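Cortical-lytic enzyme (Clostridium perfringens, PDB 5JIP) probably acts as a lysozyme-type muramidase of glycoside hydrolase family 25, cutting the cortex peptidoglycan of the spore during germination. Local coordinates at residues D18-F22 / I52-F56; A72-A76 / Q88-F92. One frame throughout, in Å; residues are numbered along the deposited sequence.

From the N terminus, the chain runs along strand 15-19 and leaves it through the turn at Asn20-Phe22. Interaction 1 then closes the loop that runs through helix 28-34, strand 38-44 and strand 51-52, when the 52-56 segment meets that turn just before helix 56-66. After this helix, strand 70-75 enters the sheet beside strand 38-44. Interaction 2 folds helix 83-100 back onto it. The two closures follow in series and neither nest nor cross. They do touch: Phe56 CE1 packs 3.6 Å from Ala72 CB. Interaction 1 ties the turn after strand 15-19 to the entry of helix 56-66, and interaction 2 joins the barrel wall to an outer helix.

Interaction 1: D18-F22 / I52-F56; sequences DLNEF and IDNKF
Three hydrogen bonds join Glu21 to Asp53 and Asn54. The backbone Glu21 N donates to Asp53 OD2 at 2.9 Å and meets the syn lone pair of that oxygen. The carboxylate of Glu21 takes the other two. Asn54 ND2 gives to OE1 of Glu21 at 2.8 Å, with the acceptor close to the plane of the amide. Asn54 N gives to OE2 of Glu21 at 2.9 Å, from above the carboxylate plane, in a nearly straight bond of 169°. Glu21 CG lies between backbone N and carbonyl carbon (chi1 69°), and the chain extends beyond it to Asn54.

These bonds tie the turn after strand 15-19 to the entry of helix 56-66, within the TIM-barrel-like fold of family 25. Asp53 OD1 accepts from Lys55 N at 2.8 Å, a capping bond ahead of the helix. Asn20 OD1 accepts from Phe22 N, which makes an Asx turn.

Like charges come close: Glu21 OE2 lies 3.5 Å from Asp53 OD2. Arg41 forms salt bridges to both oxygens and would offset their repulsion.

Apolar contact is modest. Lys55 CG lies 3.7 Å from Glu21 CA. Within 18-22, Glu21 CG sits over one face of the Phe22 ring.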
loop_
_atom_site.group_PDB
_atom_site.type_symbol
_atom_site.label_atom_id
_atom_site.label_comp_id
_atom_site.label_asym_id
_atom_site.label_seq_id
_atom_site.Cartn_x
_atom_site.Cartn_y
_atom_site.Cartn_z
ATOM N N ASP A 18 -11.554 2.809 26.625
ATOM C CA ASP A 18 -12.149 4.063 26.184
ATOM C C ASP A 18 -12.880 4.696 27.360
ATOM O O ASP A 18 -13.407 4.001 28.244
ATOM C CB ASP A 18 -13.072 3.896 24.960
ATOM C CG ASP A 18 -14.181 2.887 25.181
ATOM O OD1 ASP A 18 -13.935 1.684 24.957
ATOM O OD2 ASP A 18 -15.296 3.303 25.562
ATOM N N LEU A 19 -12.854 6.030 27.371
ATOM C CA LEU A 19 -13.226 6.847 28.527
ATOM C C LEU A 19 -14.067 8.035 28.075
ATOM O O LEU A 19 -14.033 8.440 26.910
ATOM C CB LEU A 19 -11.986 7.388 29.261
ATOM C CG LEU A 19 -10.870 6.425 29.669
ATOM C CD1 LEU A 19 -9.643 7.216 30.148
ATOM C CD2 LEU A 19 -11.349 5.486 30.737
ATOM N N ASN A 20 -14.822 8.605 29.011
ATOM C CA ASN A 20 -15.510 9.860 28.752
ATOM C C ASN A 20 -15.671 10.597 30.078
ATOM O O ASN A 20 -15.078 10.218 31.088
ATOM C CB ASN A 20 -16.839 9.627 28.024
ATOM C CG ASN A 20 -17.827 8.786 28.826
ATOM O OD1 ASN A 20 -17.815 8.754 30.060
ATOM N ND2 ASN A 20 -18.674 8.077 28.109
ATOM N N GLU A 21 -16.455 11.676 30.065
ATOM C CA GLU A 21 -16.547 12.511 31.262
ATOM C C GLU A 21 -17.129 11.783 32.470
ATOM O O GLU A 21 -17.003 12.283 33.601
ATOM C CB GLU A 21 -17.380 13.744 30.948
ATOM C CG GLU A 21 -18.843 13.477 30.713
ATOM C CD GLU A 21 -19.569 14.741 30.331
ATOM O OE1 GLU A 21 -20.177 15.368 31.242
ATOM O OE2 GLU A 21 -19.494 15.126 29.143
ATOM N N PHE A 22 -17.745 10.624 32.271
ATOM C CA PHE A 22 -18.328 9.870 33.379
ATOM C C PHE A 22 -17.375 8.827 33.927
ATOM O O PHE A 22 -17.698 8.150 34.905
ATOM C CB PHE A 22 -19.666 9.233 32.925
ATOM C CG PHE A 22 -20.585 10.230 32.281
ATOM C CD1 PHE A 22 -21.061 11.306 33.014
ATOM C CD2 PHE A 22 -20.951 10.120 30.937
ATOM C CE1 PHE A 22 -21.869 12.236 32.430
ATOM C CE2 PHE A 22 -21.746 11.053 30.351
ATOM C CZ PHE A 22 -22.226 12.109 31.088
ATOM N N ILE A 52 -19.925 19.149 23.644
ATOM C CA ILE A 52 -18.555 18.718 23.859
ATOM C C ILE A 52 -18.504 17.941 25.157
ATOM O O ILE A 52 -19.156 18.306 26.147
ATOM C CB ILE A 52 -17.593 19.919 23.900
ATOM C CG1 ILE A 52 -16.150 19.431 23.983
ATOM C CG2 ILE A 52 -17.849 20.786 25.125
ATOM C CD1 ILE A 52 -15.117 20.528 23.718
ATOM N N ASP A 53 -17.782 16.831 25.153
ATOM C CA ASP A 53 -17.600 16.075 26.377
ATOM C C ASP A 53 -16.846 16.944 27.385
ATOM O O ASP A 53 -15.886 17.634 27.035
ATOM C CB ASP A 53 -16.844 14.768 26.085
ATOM C CG ASP A 53 -16.526 13.985 27.345
ATOM O OD1 ASP A 53 -15.592 14.381 28.066
ATOM O OD2 ASP A 53 -17.207 12.970 27.631
ATOM N N ASN A 54 -17.310 16.948 28.636
ATOM C CA ASN A 54 -16.809 17.919 29.610
ATOM C C ASN A 54 -15.421 17.603 30.159
ATOM O O ASN A 54 -14.857 18.450 30.870
ATOM C CB ASN A 54 -17.797 18.046 30.761
ATOM C CG ASN A 54 -19.061 18.759 30.332
ATOM O OD1 ASN A 54 -18.994 19.866 29.788
ATOM N ND2 ASN A 54 -20.205 18.116 30.522
ATOM N N LYS A 55 -14.866 16.416 29.872
ATOM C CA LYS A 55 -13.492 16.096 30.221
ATOM C C LYS A 55 -12.584 15.953 29.002
ATOM O O LYS A 55 -11.366 15.824 29.173
ATOM C CB LYS A 55 -13.435 14.794 31.043
ATOM C CG LYS A 55 -14.017 14.904 32.462
ATOM C CD LYS A 55 -13.075 15.653 33.347
ATOM C CE LYS A 55 -13.420 15.420 34.800
ATOM N NZ LYS A 55 -12.510 16.198 35.694
ATOM N N PHE A 56 -13.128 16.028 27.782
ATOM C CA PHE A 56 -12.311 15.776 26.600
ATOM C C PHE A 56 -11.066 16.662 26.557
ATOM O O PHE A 56 -9.945 16.168 26.399
ATOM C CB PHE A 56 -13.143 15.952 25.334
ATOM C CG PHE A 56 -12.325 15.880 24.084
ATOM C CD1 PHE A 56 -11.545 14.766 23.836
ATOM C CD2 PHE A 56 -12.314 16.918 23.176
ATOM C CE1 PHE A 56 -10.749 14.689 22.723
ATOM C CE2 PHE A 56 -11.532 16.853 22.050
ATOM C CZ PHE A 56 -10.740 15.728 21.815
HETATM O O HOH W 1 -21.212 16.436 27.537
#

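Interaction 2: A72-A76 / Q88-F92; sequences AYHFA and QADQF
His74 NE2 donates to Gln88 OE1 at 3.0 Å, and the bond is nearly straight at 171°. The oxygen lies in the plane of the imidazole, at the edge of the ring. The donor is tilted only slightly from the carbonyl plane of Gln88. The two side chains cross at about a right angle. Both ring nitrogens are bonded, because ND1 of His74 bonds to the hydroxyl of Ser43. Together these two bonds should fix the rotation of the ring. Gln88 NE2 bonds to the carbonyl of Lys77. Gln88 OE1 further packs 3.7 Å from Ala76 CA.

The second half of the contact is apolar. His74 CB sits over the centre of one face of the Phe92 ring, 3.6 Å from the ring centroid, in a CH-pi contact. Phe92 has CG anti to its backbone N (chi1 -175°), and its ring extends from the helix to the strand. Its far end, CZ, comes 3.5 Å from Ala72 O, which lies at the ring edge. CE1 of Phe92 packs against Tyr73 C at 3.7 Å. The imidazole itself is oblique to the Phe92 ring.

Phe92 also touches Ala42 and Ser43 of strand 38-44 and meets the ring of Phe138, while Gln88 packs on Trp130 and Phe134, all three from helix 124-142. The buried contact joins the sheet to helix 83-100, with helix 124-142 alongside. The 72-75 and 88-92 segments run roughly antiparallel, at 147°. This is the strand-helix half of a beta-alpha-beta unit, with strand 111-113 completing the crossover, as in a TIM barrel.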
loop_
_atom_site.group_PDB
_atom_site.type_symbol
_atom_site.label_atom_id
_atom_site.label_comp_id
_atom_site.label_asym_id
_atom_site.label_seq_id
_atom_site.Cartn_x
_atom_site.Cartn_y
_atom_site.Cartn_z
ATOM N N ALA A 72 -10.280 10.009 19.667
ATOM C CA ALA A 72 -11.568 10.393 20.239
ATOM C C ALA A 72 -12.721 10.035 19.319
ATOM O O ALA A 72 -12.568 9.904 18.096
ATOM C CB ALA A 72 -11.589 11.882 20.549
ATOM N N TYR A 73 -13.907 9.954 19.925
ATOM C CA TYR A 73 -15.102 9.580 19.205
ATOM C C TYR A 73 -16.201 10.622 19.376
ATOM O O TYR A 73 -16.199 11.434 20.318
ATOM C CB TYR A 73 -15.613 8.203 19.636
ATOM C CG TYR A 73 -16.073 8.050 21.060
ATOM C CD1 TYR A 73 -17.354 8.440 21.457
ATOM C CD2 TYR A 73 -15.249 7.466 22.004
ATOM C CE1 TYR A 73 -17.766 8.284 22.752
ATOM C CE2 TYR A 73 -15.662 7.306 23.318
ATOM C CZ TYR A 73 -16.915 7.715 23.680
ATOM O OH TYR A 73 -17.303 7.555 24.987
ATOM N N HIS A 74 -17.110 10.595 18.409
ATOM C CA HIS A 74 -18.358 11.348 18.418
ATOM C C HIS A 74 -19.542 10.393 18.543
ATOM O O HIS A 74 -19.673 9.454 17.747
ATOM C CB HIS A 74 -18.509 12.172 17.135
ATOM C CG HIS A 74 -19.852 12.817 16.996
ATOM N ND1 HIS A 74 -20.234 13.901 17.753
ATOM C CD2 HIS A 74 -20.909 12.524 16.197
ATOM C CE1 HIS A 74 -21.463 14.259 17.411
ATOM N NE2 HIS A 74 -21.897 13.434 16.475
ATOM N N PHE A 75 -20.443 10.663 19.490
ATOM C CA PHE A 75 -21.656 9.862 19.619
ATOM C C PHE A 75 -22.685 10.387 18.629
ATOM O O PHE A 75 -23.174 11.519 18.749
ATOM C CB PHE A 75 -22.211 9.875 21.040
ATOM C CG PHE A 75 -23.400 8.987 21.203
ATOM C CD1 PHE A 75 -24.674 9.442 20.917
ATOM C CD2 PHE A 75 -23.238 7.687 21.621
ATOM C CE1 PHE A 75 -25.770 8.611 21.046
ATOM C CE2 PHE A 75 -24.328 6.841 21.745
ATOM C CZ PHE A 75 -25.591 7.312 21.480
ATOM N N ALA A 76 -23.024 9.551 17.657
ATOM C CA ALA A 76 -23.860 9.970 16.543
ATOM C C ALA A 76 -25.334 10.063 16.939
ATOM O O ALA A 76 -25.826 9.301 17.777
ATOM C CB ALA A 76 -23.710 8.983 15.406
ATOM N N GLN A 88 -22.928 17.217 11.921
ATOM C CA GLN A 88 -22.242 16.539 13.008
ATOM C C GLN A 88 -20.789 16.275 12.657
ATOM O O GLN A 88 -19.913 16.430 13.514
ATOM C CB GLN A 88 -22.958 15.254 13.379
ATOM C CG GLN A 88 -24.223 15.538 14.189
ATOM C CD GLN A 88 -25.024 14.313 14.484
ATOM O OE1 GLN A 88 -24.506 13.308 14.989
ATOM N NE2 GLN A 88 -26.318 14.393 14.200
ATOM N N ALA A 89 -20.504 15.911 11.403
ATOM C CA ALA A 89 -19.103 15.740 11.021
ATOM C C ALA A 89 -18.329 17.045 11.180
ATOM O O ALA A 89 -17.204 17.056 11.704
ATOM C CB ALA A 89 -18.984 15.224 9.586
ATOM N N ASP A 90 -18.912 18.165 10.750
ATOM C CA ASP A 90 -18.215 19.435 10.905
ATOM C C ASP A 90 -18.017 19.780 12.374
ATOM O O ASP A 90 -16.989 20.347 12.744
ATOM C CB ASP A 90 -18.976 20.562 10.205
ATOM C CG ASP A 90 -18.822 20.533 8.688
ATOM O OD1 ASP A 90 -17.996 19.762 8.147
ATOM O OD2 ASP A 90 -19.534 21.299 8.025
ATOM N N GLN A 91 -19.006 19.469 13.222
ATOM C CA GLN A 91 -18.883 19.771 14.650
ATOM C C GLN A 91 -17.785 18.937 15.291
ATOM O O GLN A 91 -17.002 19.439 16.107
ATOM C CB GLN A 91 -20.211 19.513 15.355
ATOM C CG GLN A 91 -21.316 20.526 15.023
ATOM C CD GLN A 91 -22.706 20.058 15.466
ATOM O OE1 GLN A 91 -22.969 18.864 15.562
ATOM N NE2 GLN A 91 -23.596 21.000 15.720
ATOM N N PHE A 92 -17.734 17.652 14.942
ATOM C CA PHE A 92 -16.701 16.754 15.442
ATOM C C PHE A 92 -15.308 17.239 15.040
ATOM O O PHE A 92 -14.388 17.279 15.869
ATOM C CB PHE A 92 -17.005 15.357 14.908
ATOM C CG PHE A 92 -16.095 14.261 15.414
ATOM C CD1 PHE A 92 -15.597 14.256 16.712
ATOM C CD2 PHE A 92 -15.770 13.204 14.573
ATOM C CE1 PHE A 92 -14.790 13.222 17.151
ATOM C CE2 PHE A 92 -14.963 12.173 15.014
ATOM C CZ PHE A 92 -14.466 12.178 16.297
#